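Local coordinates for protein pyocin-S2 (Pseudomonas aeruginosa, PDB 5ODW) that kills sensitive bacteria by breaking down their chromosomal DNA and blocking lipid synthesis, and is represented here by its N-terminal part, which probably binds the receptor, at residues 56-61 with 135-140; 85-90 with 103-108; 143-148 with 153-158. All coordinates share one frame; numbering follows the deposited sequence.

Contact 1 (56-61 with 135-140); sequences KLRSTL and QKSESM
R58 and E138 mark the nearest backbone approach between 56-61 and 135-140, their CA atoms 9.0 Å apart, and R58 carries the contact between the two segments. Its CG lies anti to the backbone N (chi1 -178°) and the chain bends at chi2 (77°), which brings the guanidinium across to the other helix. There NH1 comes obliquely to the CB of S137, at 3.6 Å. The backbone N of E138 lies beside the guanidinium edge, 4.4 Å from NH1; two N-H groups meet, so no hydrogen bond can form. The E138 carboxylate has OE2 5.6 Å from R58 NH1, too far for a salt bridge, though it may still favour the positive charge weakly, and E138 packs on M51, Y54 and R55 of helix 47-70.

The polar ends are held from outside the two segments. R58 NE pairs with D62 in a salt bridge, while NH1 bonds to P134 O and Y54 OH; the S137 hydroxyl shares Y54 and also meets H159 of helix 153-204. With L57 and L61 packed on that long helix, the arrangement is that of a helical bundle, in which an arginine and its polar network bridge helices 47-70 and 133-148.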
loop_
_atom_site.group_PDB
_atom_site.type_symbol
_atom_site.label_atom_id
_atom_site.label_comp_id
_atom_site.label_asym_id
_atom_site.label_seq_id
_atom_site.Cartn_x
_atom_site.Cartn_y
_atom_site.Cartn_z
ATOM N N LYS C 56 -6.114 -20.544 26.557
ATOM C CA LYS C 56 -5.259 -21.485 27.314
ATOM C C LYS C 56 -4.955 -20.963 28.719
ATOM O O LYS C 56 -5.177 -21.670 29.712
ATOM C CB LYS C 56 -3.940 -21.785 26.579
ATOM C CG LYS C 56 -4.091 -22.787 25.440
ATOM C CD LYS C 56 -2.748 -23.340 24.991
ATOM C CE LYS C 56 -2.749 -23.635 23.511
ATOM N NZ LYS C 56 -1.378 -23.894 22.990
ATOM N N LEU C 57 -4.461 -19.716 28.804
ATOM C CA LEU C 57 -4.094 -19.110 30.088
ATOM C C LEU C 57 -5.287 -18.720 30.957
ATOM O O LEU C 57 -5.229 -18.908 32.177
ATOM C CB LEU C 57 -3.161 -17.918 29.879
ATOM C CG LEU C 57 -1.705 -18.265 29.616
ATOM C CD1 LEU C 57 -1.055 -17.207 28.775
ATOM C CD2 LEU C 57 -0.941 -18.472 30.908
ATOM N N ARG C 58 -6.354 -18.172 30.338
ATOM C CA ARG C 58 -7.575 -17.746 31.029
ATOM C C ARG C 58 -8.205 -18.893 31.791
ATOM O O ARG C 58 -8.543 -18.681 32.950
ATOM C CB ARG C 58 -8.578 -17.047 30.081
ATOM C CG ARG C 58 -9.877 -16.530 30.731
ATOM C CD ARG C 58 -9.738 -15.241 31.536
ATOM N NE ARG C 58 -10.911 -15.001 32.379
ATOM C CZ ARG C 58 -11.752 -13.979 32.253
ATOM N NH1 ARG C 58 -11.568 -13.070 31.303
ATOM N NH2 ARG C 58 -12.782 -13.855 33.080
ATOM N N SER C 59 -8.318 -20.105 31.206
ATOM C CA SER C 59 -8.886 -21.269 31.918
ATOM C C SER C 59 -8.084 -21.678 33.195
ATOM O O SER C 59 -8.685 -21.804 34.268
ATOM C CB SER C 59 -9.074 -22.453 30.978
ATOM O OG SER C 59 -7.950 -22.597 30.128
ATOM N N THR C 60 -6.731 -21.782 33.084
ATOM C CA THR C 60 -5.801 -22.118 34.179
ATOM C C THR C 60 -5.777 -21.107 35.319
ATOM O O THR C 60 -5.376 -21.458 36.429
ATOM C CB THR C 60 -4.389 -22.335 33.659
ATOM O OG1 THR C 60 -4.131 -21.352 32.668
ATOM C CG2 THR C 60 -4.190 -23.723 33.072
ATOM N N LEU C 61 -6.185 -19.863 35.040
ATOM C CA LEU C 61 -6.262 -18.754 35.982
ATOM C C LEU C 61 -7.661 -18.723 36.635
ATOM O O LEU C 61 -7.776 -18.447 37.837
ATOM C CB LEU C 61 -6.004 -17.473 35.191
ATOM C CG LEU C 61 -5.694 -16.203 35.961
ATOM C CD1 LEU C 61 -4.213 -16.122 36.314
ATOM C CD2 LEU C 61 -6.035 -14.990 35.118
ATOM N N GLN C 135 -15.096 -9.656 33.191
ATOM C CA GLN C 135 -16.163 -9.783 32.192
ATOM C C GLN C 135 -15.744 -9.224 30.843
ATOM O O GLN C 135 -16.067 -9.806 29.809
ATOM C CB GLN C 135 -17.453 -9.079 32.674
ATOM C CG GLN C 135 -18.094 -9.698 33.918
ATOM C CD GLN C 135 -17.618 -9.074 35.211
ATOM O OE1 GLN C 135 -18.127 -8.041 35.663
ATOM N NE2 GLN C 135 -16.674 -9.727 35.871
ATOM N N LYS C 136 -15.000 -8.104 30.869
ATOM C CA LYS C 136 -14.577 -7.313 29.713
ATOM C C LYS C 136 -13.205 -7.676 29.115
ATOM O O LYS C 136 -12.948 -7.293 27.976
ATOM C CB LYS C 136 -14.632 -5.809 30.055
ATOM C CG LYS C 136 -16.055 -5.308 30.387
ATOM C CD LYS C 136 -16.857 -4.831 29.165
ATOM C CE LYS C 136 -18.326 -4.675 29.471
ATOM N NZ LYS C 136 -19.068 -5.959 29.325
ATOM N N SER C 137 -12.375 -8.467 29.826
ATOM C CA SER C 137 -11.019 -8.861 29.393
ATOM C C SER C 137 -10.906 -9.501 28.003
ATOM O O SER C 137 -10.041 -9.068 27.252
ATOM C CB SER C 137 -10.345 -9.767 30.421
ATOM O OG SER C 137 -9.024 -10.123 30.041
ATOM N N GLU C 138 -11.689 -10.527 27.677
ATOM C CA GLU C 138 -11.569 -11.159 26.355
ATOM C C GLU C 138 -11.933 -10.246 25.183
ATOM O O GLU C 138 -11.253 -10.235 24.164
ATOM C CB GLU C 138 -12.331 -12.486 26.280
ATOM C CG GLU C 138 -12.071 -13.251 24.990
ATOM C CD GLU C 138 -12.308 -14.742 25.118
ATOM O OE1 GLU C 138 -12.258 -15.445 24.090
ATOM O OE2 GLU C 138 -12.536 -15.216 26.244
ATOM N N SER C 139 -13.014 -9.490 25.331
ATOM C CA SER C 139 -13.434 -8.526 24.313
ATOM C C SER C 139 -12.427 -7.392 24.089
ATOM O O SER C 139 -12.159 -7.004 22.959
ATOM C CB SER C 139 -14.783 -7.932 24.698
ATOM O OG SER C 139 -15.587 -8.903 25.342
ATOM N N MET C 140 -11.894 -6.867 25.189
ATOM C CA MET C 140 -10.883 -5.795 25.217
ATOM C C MET C 140 -9.566 -6.230 24.551
ATOM O O MET C 140 -9.001 -5.469 23.763
ATOM C CB MET C 140 -10.625 -5.386 26.678
ATOM C CG MET C 140 -9.718 -4.192 26.841
ATOM S SD MET C 140 -9.140 -4.007 28.541
ATOM C CE MET C 140 -7.787 -2.868 28.289
#

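Contact 2 (85-90 with 103-108); sequences SEAGLP and KSIVDA
I105 of helix 96-121 meets L89 and A87, just beyond the end of helix 72-86, and can be traced outward from CB. Its CB points toward the other segment but is 5.9 Å from L89 CD1. At CB the chain divides. The CG2 branch runs anti to the backbone N and stays farther back, 6.7 Å from L89 CD1. The CG1 branch is anti to the carbonyl carbon (chi1 -74°), and CG1 itself is 5.1 Å from L89 CD1, so the approach tightens toward the tip. There the CD1 methyl meets L89 CD1 tip to tip at 3.7 Å and has the CB of A87 at 4.5 Å as a second, looser neighbour. Since L89 CD1 and A87 CB are themselves 5.2 Å apart, the methyl touches two separate points of the turn.

A87 and L89 both point their CB atoms toward 103-108 from a turn in which G88, at positive phi (83°), is the C-prime residue of a Schellman motif: its N bonds to S85 O at 2.9 Å, and L89 N reaches back to the carbonyl of the residue before S85. L89 also packs on D98 and D101 of helix 96-121. On the facing helix, K103 NZ meets D107 OD2 on its syn side in a salt bridge, and D107 bonds to S183 of helix 153-204.

No hydrogen bond or charge pair joins the two segments, and 80 Å² is buried between them. The turn's shape probably owes more to its backbone bonds than to these methyls, whose contact lacks direction and implies a modest hydrophobic association at the surface.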
loop_
_atom_site.group_PDB
_atom_site.type_symbol
_atom_site.label_atom_id
_atom_site.label_comp_id
_atom_site.label_asym_id
_atom_site.label_seq_id
_atom_site.Cartn_x
_atom_site.Cartn_y
_atom_site.Cartn_z
ATOM N N SER C 85 1.469 -22.648 64.637
ATOM C CA SER C 85 2.523 -23.611 64.946
ATOM C C SER C 85 3.914 -23.048 64.739
ATOM O O SER C 85 4.799 -23.351 65.542
ATOM C CB SER C 85 2.313 -24.919 64.200
ATOM O OG SER C 85 1.389 -25.710 64.936
ATOM N N GLU C 86 4.096 -22.179 63.721
ATOM C CA GLU C 86 5.359 -21.480 63.447
ATOM C C GLU C 86 5.783 -20.608 64.649
ATOM O O GLU C 86 6.973 -20.338 64.815
ATOM C CB GLU C 86 5.212 -20.580 62.218
ATOM C CG GLU C 86 5.565 -21.280 60.922
ATOM C CD GLU C 86 5.144 -20.556 59.663
ATOM O OE1 GLU C 86 5.158 -19.303 59.651
ATOM O OE2 GLU C 86 4.839 -21.252 58.669
ATOM N N ALA C 87 4.803 -20.202 65.497
ATOM C CA ALA C 87 4.986 -19.384 66.684
ATOM C C ALA C 87 5.051 -20.234 67.970
ATOM O O ALA C 87 5.056 -19.699 69.076
ATOM C CB ALA C 87 3.856 -18.388 66.769
ATOM N N GLY C 88 5.080 -21.548 67.823
ATOM C CA GLY C 88 5.145 -22.441 68.970
ATOM C C GLY C 88 3.841 -22.767 69.662
ATOM O O GLY C 88 3.837 -23.613 70.556
ATOM N N LEU C 89 2.728 -22.131 69.254
ATOM C CA LEU C 89 1.404 -22.381 69.841
ATOM C C LEU C 89 0.819 -23.734 69.385
ATOM O O LEU C 89 1.146 -24.176 68.278
ATOM C CB LEU C 89 0.396 -21.246 69.504
ATOM C CG LEU C 89 0.629 -19.857 70.076
ATOM C CD1 LEU C 89 -0.436 -18.926 69.605
ATOM C CD2 LEU C 89 0.667 -19.865 71.609
ATOM N N PRO C 90 -0.077 -24.387 70.178
ATOM C CA PRO C 90 -0.683 -25.635 69.695
ATOM C C PRO C 90 -1.876 -25.305 68.798
ATOM O O PRO C 90 -2.352 -24.159 68.823
ATOM C CB PRO C 90 -1.122 -26.327 70.989
ATOM C CG PRO C 90 -1.446 -25.203 71.927
ATOM C CD PRO C 90 -0.628 -24.001 71.500
ATOM N N LYS C 103 -5.501 -14.888 68.904
ATOM C CA LYS C 103 -6.240 -13.768 68.335
ATOM C C LYS C 103 -5.298 -12.824 67.594
ATOM O O LYS C 103 -5.584 -12.495 66.440
ATOM C CB LYS C 103 -7.108 -13.024 69.371
ATOM C CG LYS C 103 -8.134 -12.080 68.708
ATOM C CD LYS C 103 -8.926 -11.260 69.710
ATOM C CE LYS C 103 -9.402 -9.945 69.139
ATOM N NZ LYS C 103 -8.354 -8.893 69.207
ATOM N N SER C 104 -4.145 -12.510 68.172
ATOM C CA SER C 104 -3.217 -11.571 67.555
ATOM C C SER C 104 -2.772 -12.048 66.183
ATOM O O SER C 104 -2.663 -11.260 65.252
ATOM C CB SER C 104 -2.003 -11.395 68.457
ATOM O OG SER C 104 -2.404 -11.391 69.812
ATOM N N ILE C 105 -2.508 -13.339 66.071
ATOM C CA ILE C 105 -2.129 -13.963 64.793
ATOM C C ILE C 105 -3.214 -13.705 63.717
ATOM O O ILE C 105 -2.874 -13.264 62.616
ATOM C CB ILE C 105 -1.796 -15.480 64.973
ATOM C CG1 ILE C 105 -0.433 -15.686 65.652
ATOM C CG2 ILE C 105 -1.891 -16.277 63.645
ATOM C CD1 ILE C 105 -0.365 -16.919 66.529
ATOM N N VAL C 106 -4.502 -13.971 64.061
ATOM C CA VAL C 106 -5.703 -13.777 63.232
ATOM C C VAL C 106 -5.808 -12.294 62.792
ATOM O O VAL C 106 -5.987 -12.025 61.595
ATOM C CB VAL C 106 -6.985 -14.295 63.958
ATOM C CG1 VAL C 106 -8.267 -13.781 63.293
ATOM C CG2 VAL C 106 -6.994 -15.827 64.050
ATOM N N ASP C 107 -5.636 -11.382 63.750
ATOM C CA ASP C 107 -5.619 -9.942 63.503
ATOM C C ASP C 107 -4.424 -9.489 62.648
ATOM O O ASP C 107 -4.573 -8.657 61.766
ATOM C CB ASP C 107 -5.611 -9.175 64.825
ATOM C CG ASP C 107 -6.914 -9.298 65.583
ATOM O OD1 ASP C 107 -7.828 -9.988 65.097
ATOM O OD2 ASP C 107 -7.026 -8.700 66.669
ATOM N N ALA C 108 -3.240 -10.030 62.930
ATOM C CA ALA C 108 -2.018 -9.712 62.188
ATOM C C ALA C 108 -2.161 -10.175 60.767
ATOM O O ALA C 108 -1.745 -9.446 59.853
ATOM C CB ALA C 108 -0.806 -10.365 62.830
#

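Contact 3 (143-148 with 153-158); sequences SQLLAS and GEFLDR
The ring of F155 lies against Q144, L145 and S148, and its apolar contacts are with the first two. The ring is directed at 143-148 by a chi1 of -59°, with CG anti to the carbonyl carbon. Its CD1 approaches the CB of Q144 at 3.8 Å and its CD2 meets L145 CD2, also at 3.8 Å, both obliquely. The leucine and phenylalanine side chains run alongside in opposing senses, and the leucine touches through its CD2 methyl. Within the ring's own helix, E154 CG lies 3.8 Å above one face, displaced from the centre.

Helix 133-148 and helix 153-204 form an antiparallel helical hairpin, joined by a short linker. The axes of the two short segments approach to 10.5 Å and their directions differ by 159°. The CA atoms of Q144 and F155 are the closest pair, 7.6 Å apart, which places the phenylalanine opposite the glutamine near the closed end of the hairpin.

Polar groups border the ring without bonding to it. The amide of Q144 is turned 60° from the ring plane, and its two ends are taken by H159 through OE1 and Y128 through NE2, which would fix its rotation. S148 brings its hydroxyl obliquely to the CZ end of F155. That hydroxyl, set between the backbone N and carbonyl carbon, donates to Q144 O at 2.6 Å. The same oxygen accepts S148 N from the opposite face of its plane, so two donors grip it.

Contacts to a chain of another protein lie alongside: A147 O accepts a hydrogen bond from an aromatic side chain there, and R158 NH2 bonds to its backbone.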
loop_
_atom_site.group_PDB
_atom_site.type_symbol
_atom_site.label_atom_id
_atom_site.label_comp_id
_atom_site.label_asym_id
_atom_site.label_seq_id
_atom_site.Cartn_x
_atom_site.Cartn_y
_atom_site.Cartn_z
ATOM N N SER C 143 -9.831 -6.610 20.790
ATOM C CA SER C 143 -9.912 -5.255 20.239
ATOM C C SER C 143 -8.519 -4.647 20.149
ATOM O O SER C 143 -8.205 -4.005 19.146
ATOM C CB SER C 143 -10.783 -4.375 21.113
ATOM O OG SER C 143 -12.065 -4.955 21.257
ATOM N N GLN C 144 -7.677 -4.875 21.182
ATOM C CA GLN C 144 -6.291 -4.410 21.239
ATOM C C GLN C 144 -5.436 -5.082 20.173
ATOM O O GLN C 144 -4.652 -4.390 19.537
ATOM C CB GLN C 144 -5.698 -4.628 22.626
ATOM C CG GLN C 144 -6.158 -3.585 23.613
ATOM C CD GLN C 144 -5.735 -3.876 25.014
ATOM O OE1 GLN C 144 -6.032 -4.933 25.562
ATOM N NE2 GLN C 144 -5.075 -2.912 25.642
ATOM N N LEU C 145 -5.620 -6.405 19.938
ATOM C CA LEU C 145 -4.890 -7.152 18.893
ATOM C C LEU C 145 -5.245 -6.637 17.493
ATOM O O LEU C 145 -4.348 -6.404 16.678
ATOM C CB LEU C 145 -5.142 -8.681 18.979
ATOM C CG LEU C 145 -4.593 -9.480 20.198
ATOM C CD1 LEU C 145 -4.674 -10.949 19.942
ATOM C CD2 LEU C 145 -3.152 -9.132 20.522
ATOM N N LEU C 146 -6.558 -6.445 17.234
ATOM C CA LEU C 146 -7.125 -5.950 15.967
ATOM C C LEU C 146 -6.717 -4.493 15.670
ATOM O O LEU C 146 -6.319 -4.194 14.547
ATOM C CB LEU C 146 -8.655 -6.123 15.952
ATOM C CG LEU C 146 -9.185 -7.567 15.842
ATOM C CD1 LEU C 146 -10.566 -7.677 16.408
ATOM C CD2 LEU C 146 -9.233 -8.032 14.429
ATOM N N ALA C 147 -6.751 -3.618 16.689
ATOM C CA ALA C 147 -6.355 -2.206 16.598
ATOM C C ALA C 147 -4.853 -2.009 16.447
ATOM O O ALA C 147 -4.450 -1.193 15.631
ATOM C CB ALA C 147 -6.841 -1.439 17.817
ATOM N N SER C 148 -4.024 -2.728 17.232
ATOM C CA SER C 148 -2.568 -2.570 17.202
ATOM C C SER C 148 -1.856 -3.289 16.070
ATOM O O SER C 148 -0.775 -2.864 15.691
ATOM C CB SER C 148 -1.947 -2.973 18.536
ATOM O OG SER C 148 -2.102 -4.353 18.819
ATOM N N GLY C 153 1.923 -11.013 22.856
ATOM C CA GLY C 153 2.754 -11.109 24.056
ATOM C C GLY C 153 2.574 -10.105 25.180
ATOM O O GLY C 153 2.331 -10.509 26.324
ATOM N N GLU C 154 2.703 -8.791 24.871
ATOM C CA GLU C 154 2.579 -7.716 25.873
ATOM C C GLU C 154 1.158 -7.580 26.420
ATOM O O GLU C 154 0.986 -7.342 27.616
ATOM C CB GLU C 154 3.123 -6.360 25.349
ATOM C CG GLU C 154 2.292 -5.683 24.260
ATOM C CD GLU C 154 3.039 -4.768 23.311
ATOM O OE1 GLU C 154 3.136 -5.113 22.110
ATOM O OE2 GLU C 154 3.512 -3.701 23.767
ATOM N N PHE C 155 0.151 -7.753 25.548
ATOM C CA PHE C 155 -1.270 -7.646 25.880
ATOM C C PHE C 155 -1.698 -8.771 26.784
ATOM O O PHE C 155 -2.321 -8.511 27.824
ATOM C CB PHE C 155 -2.141 -7.637 24.604
ATOM C CG PHE C 155 -1.792 -6.500 23.688
ATOM C CD1 PHE C 155 -2.167 -5.191 24.001
ATOM C CD2 PHE C 155 -1.036 -6.718 22.543
ATOM C CE1 PHE C 155 -1.807 -4.125 23.172
ATOM C CE2 PHE C 155 -0.685 -5.650 21.709
ATOM C CZ PHE C 155 -1.078 -4.363 22.026
ATOM N N LEU C 156 -1.352 -10.020 26.381
ATOM C CA LEU C 156 -1.648 -11.250 27.086
ATOM C C LEU C 156 -1.055 -11.230 28.496
ATOM O O LEU C 156 -1.774 -11.556 29.441
ATOM C CB LEU C 156 -1.142 -12.442 26.254
ATOM C CG LEU C 156 -1.283 -13.854 26.836
ATOM C CD1 LEU C 156 -2.746 -14.249 27.042
ATOM C CD2 LEU C 156 -0.604 -14.849 25.942
ATOM N N ASP C 157 0.224 -10.802 28.643
ATOM C CA ASP C 157 0.894 -10.730 29.936
ATOM C C ASP C 157 0.218 -9.717 30.848
ATOM O O ASP C 157 -0.003 -10.012 32.024
ATOM C CB ASP C 157 2.393 -10.437 29.770
ATOM C CG ASP C 157 3.250 -11.651 29.404
ATOM O OD1 ASP C 157 2.717 -12.789 29.429
ATOM O OD2 ASP C 157 4.474 -11.464 29.121
ATOM N N ARG C 158 -0.176 -8.556 30.286
ATOM C CA ARG C 158 -0.874 -7.504 31.028
ATOM C C ARG C 158 -2.260 -7.957 31.491
ATOM O O ARG C 158 -2.573 -7.782 32.661
ATOM C CB ARG C 158 -0.925 -6.181 30.237
ATOM C CG ARG C 158 -1.429 -4.994 31.066
ATOM C CD ARG C 158 -0.350 -3.994 31.462
ATOM N NE ARG C 158 -0.936 -2.687 31.798
ATOM C CZ ARG C 158 -1.072 -2.212 33.032
ATOM N NH1 ARG C 158 -0.624 -2.908 34.071
ATOM N NH2 ARG C 158 -1.640 -1.029 33.237
#

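In the fold
Contacts 1 and 3 lie on the same side of the chain's centre, their own centres 12 Å apart, and both use helix 133-148. They touch where L57 CD1 meets L156 CD2 at 3.7 Å, and H159 bonds S137 in the first and Q144 in the third. Contact 3 is buried and built round an aromatic ring; contact 1 is partly buried and depends on a polar network. Contact 2, on the opposite side of the centre, is a surface contact of methyl groups joining helices 72-86 and 96-121, and shares no helix with the others. Another protein's chain lies against contact 3, reaches contact 1 at M140 alone and does not touch contact 2, consistent with receptor binding at that end.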